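Local coordinates for protein nucleoporin NUP170 (PDB 5HAX) that is a nucleoporin that probably serves as a scaffold component of the inner ring of the nuclear pore complex, at residues A[599-604]-A[626-631]. Numbering follows the deposited sequence.
Sequences VRTLWK and VTIQEN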
ATOM      1  N   VAL A 599     -19.598   0.369  -2.209  1.00 42.86           N
ATOM      2  CA  VAL A 599     -20.132  -0.093  -0.932  1.00 44.49           C
ATOM      3  C   VAL A 599     -19.436  -1.355  -0.429  1.00 47.84           C
ATOM      4  O   VAL A 599     -19.919  -1.985   0.514  1.00 43.41           O
ATOM      5  CB  VAL A 599     -21.656  -0.320  -1.016  1.00 45.29           C
ATOM      6  CG1 VAL A 599     -22.365   0.957  -1.436  1.00 44.50           C
ATOM      7  CG2 VAL A 599     -21.987  -1.468  -1.963  1.00 39.11           C
ATOM      8  N   ARG A 600     -18.305  -1.738  -1.028  1.00 46.73           N
ATOM      9  CA  ARG A 600     -17.674  -3.002  -0.656  1.00 45.88           C
ATOM     10  C   ARG A 600     -17.240  -3.016   0.807  1.00 45.00           C
ATOM     11  O   ARG A 600     -17.265  -4.073   1.448  1.00 46.77           O
ATOM     12  CB  ARG A 600     -16.479  -3.284  -1.570  1.00 49.37           C
ATOM     13  CG  ARG A 600     -15.258  -2.433  -1.282  1.00 48.41           C
ATOM     14  CD  ARG A 600     -14.292  -2.424  -2.459  1.00 42.37           C
ATOM     15  NE  ARG A 600     -13.877  -3.769  -2.854  1.00 46.17           N
ATOM     16  CZ  ARG A 600     -12.808  -4.405  -2.377  1.00 50.09           C
ATOM     17  NH1 ARG A 600     -12.518  -5.627  -2.808  1.00 50.01           N
ATOM     18  NH2 ARG A 600     -12.024  -3.830  -1.474  1.00 46.07           N
ATOM     19  N   THR A 601     -16.849  -1.863   1.355  1.00 41.96           N
ATOM     20  CA  THR A 601     -16.467  -1.798   2.763  1.00 47.02           C
ATOM     21  C   THR A 601     -17.662  -1.905   3.705  1.00 50.40           C
ATOM     22  O   THR A 601     -17.461  -2.117   4.905  1.00 49.53           O
ATOM     23  CB  THR A 601     -15.723  -0.493   3.061  1.00 50.47           C
ATOM     24  OG1 THR A 601     -16.591   0.623   2.823  1.00 64.66           O
ATOM     25  CG2 THR A 601     -14.478  -0.363   2.193  1.00 57.73           C
ATOM     26  N   LEU A 602     -18.886  -1.771   3.192  1.00 53.68           N
ATOM     27  CA  LEU A 602     -20.104  -1.748   3.996  1.00 52.06           C
ATOM     28  C   LEU A 602     -20.861  -3.068   3.963  1.00 45.04           C
ATOM     29  O   LEU A 602     -21.230  -3.598   5.015  1.00 47.92           O
ATOM     30  CB  LEU A 602     -21.031  -0.634   3.494  1.00 51.00           C
ATOM     31  CG  LEU A 602     -21.164   0.633   4.334  1.00 59.45           C
ATOM     32  CD1 LEU A 602     -19.803   1.203   4.677  1.00 64.43           C
ATOM     33  CD2 LEU A 602     -22.001   1.655   3.578  1.00 56.43           C
ATOM     34  N   TRP A 603     -21.076  -3.604   2.760  1.00 48.29           N
ATOM     35  CA  TRP A 603     -22.051  -4.655   2.497  1.00 50.70           C
ATOM     36  C   TRP A 603     -22.099  -5.736   3.574  1.00 53.32           C
ATOM     37  O   TRP A 603     -23.120  -5.910   4.251  1.00 53.49           O
ATOM     38  CB  TRP A 603     -21.736  -5.269   1.130  1.00 44.25           C
ATOM     39  CG  TRP A 603     -22.855  -6.049   0.529  1.00 48.39           C
ATOM     40  CD1 TRP A 603     -22.940  -7.403   0.418  1.00 51.96           C
ATOM     41  CD2 TRP A 603     -24.052  -5.520  -0.054  1.00 47.18           C
ATOM     42  NE1 TRP A 603     -24.115  -7.754  -0.201  1.00 53.75           N
ATOM     43  CE2 TRP A 603     -24.816  -6.615  -0.500  1.00 49.84           C
ATOM     44  CE3 TRP A 603     -24.549  -4.227  -0.246  1.00 50.24           C
ATOM     45  CZ2 TRP A 603     -26.051  -6.459  -1.123  1.00 51.16           C
ATOM     46  CZ3 TRP A 603     -25.778  -4.074  -0.864  1.00 48.27           C
ATOM     47  CH2 TRP A 603     -26.515  -5.184  -1.294  1.00 54.82           C
ATOM     48  N   LYS A 604     -21.006  -6.474   3.748  1.00 51.03           N
ATOM     49  CA  LYS A 604     -20.981  -7.607   4.664  1.00 52.76           C
ATOM     50  C   LYS A 604     -20.623  -7.216   6.092  1.00 47.42           C
ATOM     51  O   LYS A 604     -20.578  -8.090   6.964  1.00 62.28           O
ATOM     52  CB  LYS A 604     -19.996  -8.667   4.159  1.00 52.79           C
ATOM     53  CG  LYS A 604     -20.408  -9.322   2.849  1.00 54.97           C
ATOM     54  CD  LYS A 604     -21.641 -10.198   3.020  1.00 52.77           C
ATOM     55  CE  LYS A 604     -22.035 -10.864   1.713  1.00 53.11           C
ATOM     56  NZ  LYS A 604     -23.182 -11.792   1.889  1.00 59.48           N
ATOM     57  N   VAL A 626     -20.626   9.073   5.033  1.00 55.58           N
ATOM     58  CA  VAL A 626     -21.034  10.263   4.290  1.00 60.56           C
ATOM     59  C   VAL A 626     -20.507  10.202   2.862  1.00 53.89           C
ATOM     60  O   VAL A 626     -21.261  10.380   1.898  1.00 60.21           O
ATOM     61  CB  VAL A 626     -20.552  11.535   5.014  1.00 61.60           C
ATOM     62  CG1 VAL A 626     -20.748  12.771   4.137  1.00 63.41           C
ATOM     63  CG2 VAL A 626     -21.282  11.699   6.339  1.00 60.68           C
ATOM     64  N   THR A 627     -19.202   9.965   2.704  1.00 59.72           N
ATOM     65  CA  THR A 627     -18.611   9.936   1.369  1.00 61.81           C
ATOM     66  C   THR A 627     -19.237   8.844   0.512  1.00 50.73           C
ATOM     67  O   THR A 627     -19.508   9.057  -0.676  1.00 55.56           O
ATOM     68  CB  THR A 627     -17.098   9.736   1.464  1.00 66.25           C
ATOM     69  OG1 THR A 627     -16.817   8.482   2.099  1.00 72.79           O
ATOM     70  CG2 THR A 627     -16.453  10.862   2.259  1.00 56.29           C
ATOM     71  N   ILE A 628     -19.471   7.667   1.094  1.00 46.67           N
ATOM     72  CA  ILE A 628     -20.120   6.587   0.354  1.00 49.01           C
ATOM     73  C   ILE A 628     -21.490   7.041  -0.134  1.00 54.65           C
ATOM     74  O   ILE A 628     -21.846   6.853  -1.303  1.00 44.61           O
ATOM     75  CB  ILE A 628     -20.221   5.323   1.227  1.00 53.96           C
ATOM     76  CG1 ILE A 628     -18.825   4.764   1.511  1.00 51.66           C
ATOM     77  CG2 ILE A 628     -21.081   4.261   0.543  1.00 49.46           C
ATOM     78  CD1 ILE A 628     -18.807   3.659   2.541  1.00 47.50           C
ATOM     79  N   GLN A 629     -22.273   7.654   0.758  1.00 50.25           N
ATOM     80  CA  GLN A 629     -23.602   8.127   0.383  1.00 48.56           C
ATOM     81  C   GLN A 629     -23.525   9.172  -0.723  1.00 48.93           C
ATOM     82  O   GLN A 629     -24.312   9.138  -1.676  1.00 49.33           O
ATOM     83  CB  GLN A 629     -24.317   8.700   1.604  1.00 54.10           C
ATOM     84  CG  GLN A 629     -25.683   9.282   1.291  1.00 58.61           C
ATOM     85  CD  GLN A 629     -26.440   9.689   2.536  1.00 50.54           C
ATOM     86  OE1 GLN A 629     -27.618   9.368   2.691  1.00 66.16           O
ATOM     87  NE2 GLN A 629     -25.769  10.406   3.429  1.00 57.09           N
ATOM     88  N   GLU A 630     -22.590  10.117  -0.607  1.00 47.27           N
ATOM     89  CA  GLU A 630     -22.425  11.122  -1.650  1.00 60.63           C
ATOM     90  C   GLU A 630     -22.109  10.474  -2.990  1.00 55.18           C
ATOM     91  O   GLU A 630     -22.668  10.860  -4.023  1.00 52.17           O
ATOM     92  CB  GLU A 630     -21.321  12.105  -1.260  1.00 53.61           C
ATOM     93  CG  GLU A 630     -21.680  13.014  -0.095  1.00 69.06           C
ATOM     94  CD  GLU A 630     -20.530  13.918   0.310  1.00 79.37           C
ATOM     95  OE1 GLU A 630     -19.454  13.834  -0.319  1.00 78.92           O
ATOM     96  OE2 GLU A 630     -20.704  14.713   1.258  1.00 88.07           O
ATOM     97  N   ASN A 631     -21.217   9.479  -2.992  1.00 53.73           N
ATOM     98  CA  ASN A 631     -20.877   8.790  -4.232  1.00 52.09           C
ATOM     99  C   ASN A 631     -22.091   8.085  -4.823  1.00 43.35           C
ATOM    100  O   ASN A 631     -22.331   8.160  -6.034  1.00 43.46           O
ATOM    101  CB  ASN A 631     -19.746   7.790  -3.987  1.00 51.65           C
ATOM    102  CG  ASN A 631     -18.405   8.464  -3.760  1.00 56.79           C
ATOM    103  OD1 ASN A 631     -18.197   9.613  -4.152  1.00 52.26           O
ATOM    104  ND2 ASN A 631     -17.483   7.745  -3.131  1.00 48.32           N
TER
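I628 meets V599, T601 and L602 entirely through aliphatic branches and one hydroxyl, with no ring or amide between them; the nearby indole of W603 is turned to helix 5-20, where NE1 is hydrogen-bonded to N14. The contact illustrates how one branched side chain can meet three residues of a turn. With CG1 anti to its carbonyl carbon (chi1 -67°) and the chain then extended (chi2 171°), I628 sends CD1 outward from its helix, tip to tip with L602. CD1 of L602 lies 3.4 Å from CD1 of I628, closer than methyls usually sit, while CD2 of L602 rests against the same I628 CD1 at 3.9 Å and also against I628 CG2. The hydroxyl OG1 of T601 lies 3.8 Å from I628 CD1. The other branch, CG2 of I628, is 4.1 Å from CG1 of V599, the two side chains crossing at about a right angle. This is helix-to-loop packing in the alpha-helical part of the chain, beside the beta-propeller: helix 622-640 meets the turn after helix 586-599. There V599 O accepts from both L602 N and W603 N. Cutting I628 back to an alanine would probably leave the methyls of L602 and V599 facing a gap. I686 of helix 663-694 touches both L602 and I628.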